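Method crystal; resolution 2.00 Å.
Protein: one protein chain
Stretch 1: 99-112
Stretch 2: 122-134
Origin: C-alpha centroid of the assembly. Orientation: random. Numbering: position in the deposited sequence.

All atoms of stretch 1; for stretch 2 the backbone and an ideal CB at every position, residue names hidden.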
# COMPACT_ATOMS: atom_id res chain seq x y z
N ALA A 99 -7.60 0.64 -7.12
CA ALA A 99 -7.50 0.03 -5.80
C ALA A 99 -6.54 -1.16 -5.81
O ALA A 99 -6.58 -2.00 -6.71
CB ALA A 99 -8.87 -0.41 -5.32
N GLU A 100 -5.69 -1.22 -4.80
CA GLU A 100 -4.71 -2.29 -4.67
C GLU A 100 -5.22 -3.42 -3.78
O GLU A 100 -5.90 -3.17 -2.78
CB GLU A 100 -3.40 -1.72 -4.10
CG GLU A 100 -2.36 -2.76 -3.72
CD GLU A 100 -1.20 -2.15 -2.93
OE1 GLU A 100 -1.47 -1.37 -1.98
OE2 GLU A 100 -0.03 -2.47 -3.25
N THR A 101 -4.89 -4.65 -4.15
CA THR A 101 -5.29 -5.81 -3.36
C THR A 101 -4.19 -6.87 -3.38
O THR A 101 -3.37 -6.92 -4.30
CB THR A 101 -6.60 -6.45 -3.89
OG1 THR A 101 -6.47 -6.74 -5.29
CG2 THR A 101 -7.78 -5.51 -3.65
N ALA A 102 -4.18 -7.70 -2.35
CA ALA A 102 -3.20 -8.77 -2.20
C ALA A 102 -3.84 -9.84 -1.34
O ALA A 102 -4.44 -9.54 -0.31
CB ALA A 102 -1.95 -8.23 -1.53
N PRO A 103 -3.73 -11.11 -1.74
CA PRO A 103 -4.34 -12.17 -0.92
C PRO A 103 -3.56 -12.32 0.38
O PRO A 103 -2.43 -11.83 0.49
CB PRO A 103 -4.21 -13.40 -1.81
CG PRO A 103 -2.90 -13.15 -2.51
CD PRO A 103 -2.99 -11.68 -2.88
N PRO A 104 -4.15 -12.98 1.39
CA PRO A 104 -3.44 -13.16 2.67
C PRO A 104 -2.16 -13.95 2.45
O PRO A 104 -2.12 -14.92 1.70
CB PRO A 104 -4.45 -13.92 3.51
CG PRO A 104 -5.78 -13.48 2.93
CD PRO A 104 -5.50 -13.55 1.46
N ASN A 105 -1.10 -13.52 3.11
CA ASN A 105 0.19 -14.17 2.98
C ASN A 105 0.85 -14.35 4.34
O ASN A 105 0.85 -13.43 5.15
CB ASN A 105 1.07 -13.33 2.07
CG ASN A 105 2.46 -13.91 1.93
OD1 ASN A 105 2.62 -15.08 1.58
ND2 ASN A 105 3.48 -13.08 2.19
N PHE A 106 1.38 -15.54 4.59
CA PHE A 106 2.05 -15.79 5.86
C PHE A 106 3.53 -15.50 5.74
O PHE A 106 4.28 -16.29 5.18
CB PHE A 106 1.87 -17.25 6.29
CG PHE A 106 0.50 -17.55 6.79
CD1 PHE A 106 -0.45 -18.10 5.95
CD2 PHE A 106 0.15 -17.24 8.10
CE1 PHE A 106 -1.74 -18.32 6.41
CE2 PHE A 106 -1.14 -17.46 8.55
CZ PHE A 106 -2.08 -18.00 7.71
N VAL A 107 3.94 -14.35 6.26
CA VAL A 107 5.34 -13.96 6.23
C VAL A 107 6.01 -14.90 7.21
O VAL A 107 7.10 -15.42 6.95
CB VAL A 107 5.53 -12.50 6.69
CG1 VAL A 107 7.00 -12.17 6.80
CG2 VAL A 107 4.84 -11.56 5.72
N GLN A 108 5.35 -15.11 8.34
CA GLN A 108 5.82 -16.03 9.37
C GLN A 108 4.72 -17.07 9.59
O GLN A 108 3.59 -16.72 9.94
CB GLN A 108 6.09 -15.31 10.69
CG GLN A 108 6.65 -16.23 11.75
CD GLN A 108 6.70 -15.58 13.11
OE1 GLN A 108 6.73 -14.35 13.22
NE2 GLN A 108 6.72 -16.40 14.16
N ARG A 109 5.05 -18.33 9.35
CA ARG A 109 4.12 -19.44 9.48
C ARG A 109 4.25 -20.15 10.82
O ARG A 109 5.21 -19.95 11.55
CB ARG A 109 4.38 -20.46 8.37
CG ARG A 109 4.03 -19.98 6.99
CD ARG A 109 4.41 -21.01 5.94
NE ARG A 109 3.76 -20.71 4.66
CZ ARG A 109 4.19 -21.13 3.48
NH1 ARG A 109 5.29 -21.87 3.39
NH2 ARG A 109 3.53 -20.81 2.38
N LEU A 110 3.26 -20.98 11.12
CA LEU A 110 3.27 -21.77 12.35
C LEU A 110 4.36 -22.82 12.19
O LEU A 110 4.62 -23.28 11.08
CB LEU A 110 1.94 -22.51 12.54
CG LEU A 110 0.65 -21.80 12.91
CD1 LEU A 110 -0.47 -22.83 13.06
CD2 LEU A 110 0.85 -21.05 14.22
N GLN A 111 5.00 -23.20 13.29
CA GLN A 111 6.04 -24.23 13.23
C GLN A 111 5.70 -25.32 14.23
O GLN A 111 5.28 -25.03 15.35
CB GLN A 111 7.41 -23.64 13.56
CG GLN A 111 7.96 -22.69 12.50
CD GLN A 111 9.36 -22.21 12.84
OE1 GLN A 111 10.30 -23.00 12.92
NE2 GLN A 111 9.51 -20.89 13.05
N SER A 112 5.88 -26.57 13.83
CA SER A 112 5.60 -27.69 14.71
C SER A 112 6.56 -27.71 15.89
O SER A 112 7.71 -27.29 15.77
CB SER A 112 5.73 -29.01 13.95
OG SER A 112 4.76 -29.09 12.93
N UNK A 122 4.44 -20.88 22.72
CA UNK A 122 3.90 -19.78 21.94
C UNK A 122 4.00 -20.10 20.46
O UNK A 122 5.07 -20.44 19.95
CB UNK A 122 4.63 -18.47 22.26
N UNK A 123 2.85 -20.05 19.79
CA UNK A 123 2.78 -20.30 18.36
C UNK A 123 2.44 -18.96 17.71
O UNK A 123 1.41 -18.36 18.03
CB UNK A 123 1.75 -21.38 18.02
N UNK A 124 3.29 -18.47 16.81
CA UNK A 124 3.05 -17.19 16.15
C UNK A 124 3.01 -17.25 14.64
O UNK A 124 3.59 -18.13 14.01
CB UNK A 124 4.13 -16.19 16.57
N UNK A 125 2.34 -16.25 14.07
CA UNK A 125 2.22 -16.08 12.64
C UNK A 125 2.21 -14.57 12.36
O UNK A 125 1.81 -13.77 13.20
CB UNK A 125 0.96 -16.77 12.10
N UNK A 126 2.68 -14.19 11.18
CA UNK A 126 2.66 -12.80 10.77
C UNK A 126 1.94 -12.85 9.42
O UNK A 126 2.38 -13.54 8.51
CB UNK A 126 4.06 -12.18 10.69
N UNK A 127 0.83 -12.14 9.32
CA UNK A 127 0.03 -12.15 8.09
C UNK A 127 -0.15 -10.78 7.46
O UNK A 127 -0.38 -9.79 8.16
CB UNK A 127 -1.35 -12.75 8.38
N UNK A 128 -0.06 -10.74 6.14
CA UNK A 128 -0.26 -9.50 5.40
C UNK A 128 -1.34 -9.72 4.35
O UNK A 128 -1.71 -10.85 4.05
CB UNK A 128 1.04 -9.03 4.75
N UNK A 129 -1.84 -8.62 3.79
CA UNK A 129 -2.88 -8.70 2.78
C UNK A 129 -3.69 -7.43 2.73
O UNK A 129 -3.78 -6.68 3.71
CB UNK A 129 -3.80 -9.90 3.04
N UNK A 130 -4.31 -7.19 1.57
CA UNK A 130 -5.13 -6.00 1.34
C UNK A 130 -6.38 -6.45 0.60
O UNK A 130 -6.28 -6.96 -0.52
CB UNK A 130 -4.37 -4.93 0.55
N UNK A 131 -7.56 -6.29 1.20
CA UNK A 131 -7.85 -5.72 2.52
C UNK A 131 -7.18 -6.51 3.64
O UNK A 131 -6.73 -7.64 3.43
CB UNK A 131 -9.36 -5.67 2.75
N UNK A 132 -7.13 -5.93 4.82
CA UNK A 132 -6.53 -6.60 5.97
C UNK A 132 -7.25 -7.94 6.18
O UNK A 132 -8.48 -8.00 6.19
CB UNK A 132 -6.61 -5.73 7.22
N UNK A 133 -6.49 -9.03 6.34
CA UNK A 133 -7.11 -10.33 6.54
C UNK A 133 -7.76 -10.53 7.90
O UNK A 133 -7.39 -9.89 8.88
CB UNK A 133 -6.06 -11.42 6.33
N UNK A 134 -8.75 -11.42 7.95
CA UNK A 134 -9.41 -11.78 9.19
C UNK A 134 -8.68 -13.07 9.54
O UNK A 134 -8.62 -13.99 8.72
CB UNK A 134 -10.93 -11.94 9.07

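Stretch 2 runs antiparallel to stretch 1, at 172°, so alternate positions should point to opposite faces of the sheet.

Position 122 has nothing of stretch 1 near its ideal CB, and almost any residue would fit; it is Arg-122. At 123 the ideal CB lies 3.9 Å from Leu-110 CD2, which favours an aliphatic side chain. Leu-123 supplies one, its CB packing on that methyl.

At 124 the ideal CB lies 3.5 Å from Gln-108 NE2, so polar or long flexible side chains suit. The residue is Gln-124, and a water bridges its backbone to stretch 1, donating to Gln-124 O (2.9 Å) and Arg-109 O (2.7 Å) while accepting from Gln-108 NE2 (3.0 Å).

Position 125 looks away overall, yet its ideal CB is 4.1 Å from Phe-106 CD2 and 4.8 Å from Leu-110 CD2. A compact branched aliphatic would fill the space between them. Val-125 does so: CB meets the edge of the Phe-106 ring, and CG1 lies 3.5 Å from Leu-110 CD2.

At 126 the CB sits beside Gln-108 CB (3.7 Å) and Val-107 CB, where a long chain with an aliphatic stem or a beta-branched residue would serve. The residue is Arg-126, whose CD passes 4.1 Å from Val-107 CB. At this bulge its carbonyl O accepts from Val-107 N (2.9 Å) and, weakly, from Gln-108 N (3.4 Å), while its N donates to Gln-108 O (3.0 Å).

Position 127 shares the face of Phe-106, whose CE2 is 4.7 Å from the ideal CB; an aliphatic is expected. Val-127 places CG2 3.4 Å from Phe-106 CE2, and CG1 reaches Pro-104 CB at 4.4 Å.

Position 128 pairs with Asn-105 and has Val-107 CG2 nearby, so a residue both polar and methyl-bearing suits, though valine could also fit. Thr-128 sets CG2 4.0 Å from Val-107 CG2, while OG1 hydrogen-bonds a water (3.0 Å) that donates to Pro-103 O (3.0 Å).

At 129, phi/psi of 156/156 would jam a CB against the preceding carbonyl, and the ideal CB is only 3.3 Å from Pro-104 CA. Glycine is called for, and Gly-129 is found.

Position 130 faces Glu-100, Thr-101 and Ala-102, and a large aliphatic could cover them. Ile-130 does, with CG2 3.2 Å from Glu-100 O; its backbone exchanges two hydrogen bonds with Ala-102.

The CB at 131 points away from stretch 1, but the peptide bond before it is cis, which strongly favours proline; the residue is Pro-131. Position 132 points away and is little constrained; it is Thr-132. At 133 the ideal CB is 4.0 Å from Pro-104 CG, suiting a compact apolar residue; Pro-133 packs there. Position 134, out of reach, is Val-134.

Stretch 2, residues 122-134: RLQVRVTGIPTPV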
# COMPACT_ATOMS: atom_id res chain seq x y z
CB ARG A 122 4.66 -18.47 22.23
CG ARG A 122 4.11 -17.26 21.49
CD ARG A 122 4.05 -16.07 22.43
NE ARG A 122 5.20 -16.08 23.32
CZ ARG A 122 5.27 -15.44 24.49
NH1 ARG A 122 6.37 -15.53 25.23
NH2 ARG A 122 4.23 -14.73 24.93
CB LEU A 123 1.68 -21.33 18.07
CG LEU A 123 1.78 -22.64 18.85
CD1 LEU A 123 0.54 -23.49 18.63
CD2 LEU A 123 3.02 -23.38 18.41
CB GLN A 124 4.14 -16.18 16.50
CG GLN A 124 4.26 -15.81 17.94
CD GLN A 124 5.07 -14.54 18.11
OE1 GLN A 124 5.98 -14.27 17.33
NE2 GLN A 124 4.74 -13.76 19.13
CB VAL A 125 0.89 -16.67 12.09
CG1 VAL A 125 0.84 -18.17 12.32
CG2 VAL A 125 -0.30 -15.99 12.74
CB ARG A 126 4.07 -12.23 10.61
CG ARG A 126 4.05 -10.79 10.12
CD ARG A 126 5.44 -10.19 10.06
NE ARG A 126 5.93 -9.78 11.38
CZ ARG A 126 5.48 -8.73 12.05
NH1 ARG A 126 4.51 -7.97 11.55
NH2 ARG A 126 6.00 -8.44 13.24
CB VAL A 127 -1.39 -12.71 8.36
CG1 VAL A 127 -2.16 -12.82 7.05
CG2 VAL A 127 -1.30 -14.06 9.04
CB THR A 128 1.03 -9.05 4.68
OG1 THR A 128 1.48 -10.11 3.83
CG2 THR A 128 2.11 -8.69 5.70
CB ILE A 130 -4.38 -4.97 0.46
CG1 ILE A 130 -3.01 -4.67 1.07
CG2 ILE A 130 -5.20 -3.70 0.33
CD1 ILE A 130 -2.05 -3.97 0.13
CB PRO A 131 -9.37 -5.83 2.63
CG PRO A 131 -9.83 -5.83 1.21
CD PRO A 131 -8.81 -6.71 0.53
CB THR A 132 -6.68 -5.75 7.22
OG1 THR A 132 -6.14 -4.45 6.97
CG2 THR A 132 -5.96 -6.40 8.39
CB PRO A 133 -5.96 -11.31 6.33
CG PRO A 133 -4.97 -10.54 5.50
CD PRO A 133 -5.04 -9.18 6.13
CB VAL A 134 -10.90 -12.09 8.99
CG1 VAL A 134 -11.49 -12.66 10.28
CG2 VAL A 134 -11.64 -10.83 8.58
O HOH W 1 -0.12 -10.16 1.27
O HOH W 2 6.17 -19.35 13.95
O HOH W 3 4.92 -20.74 15.66
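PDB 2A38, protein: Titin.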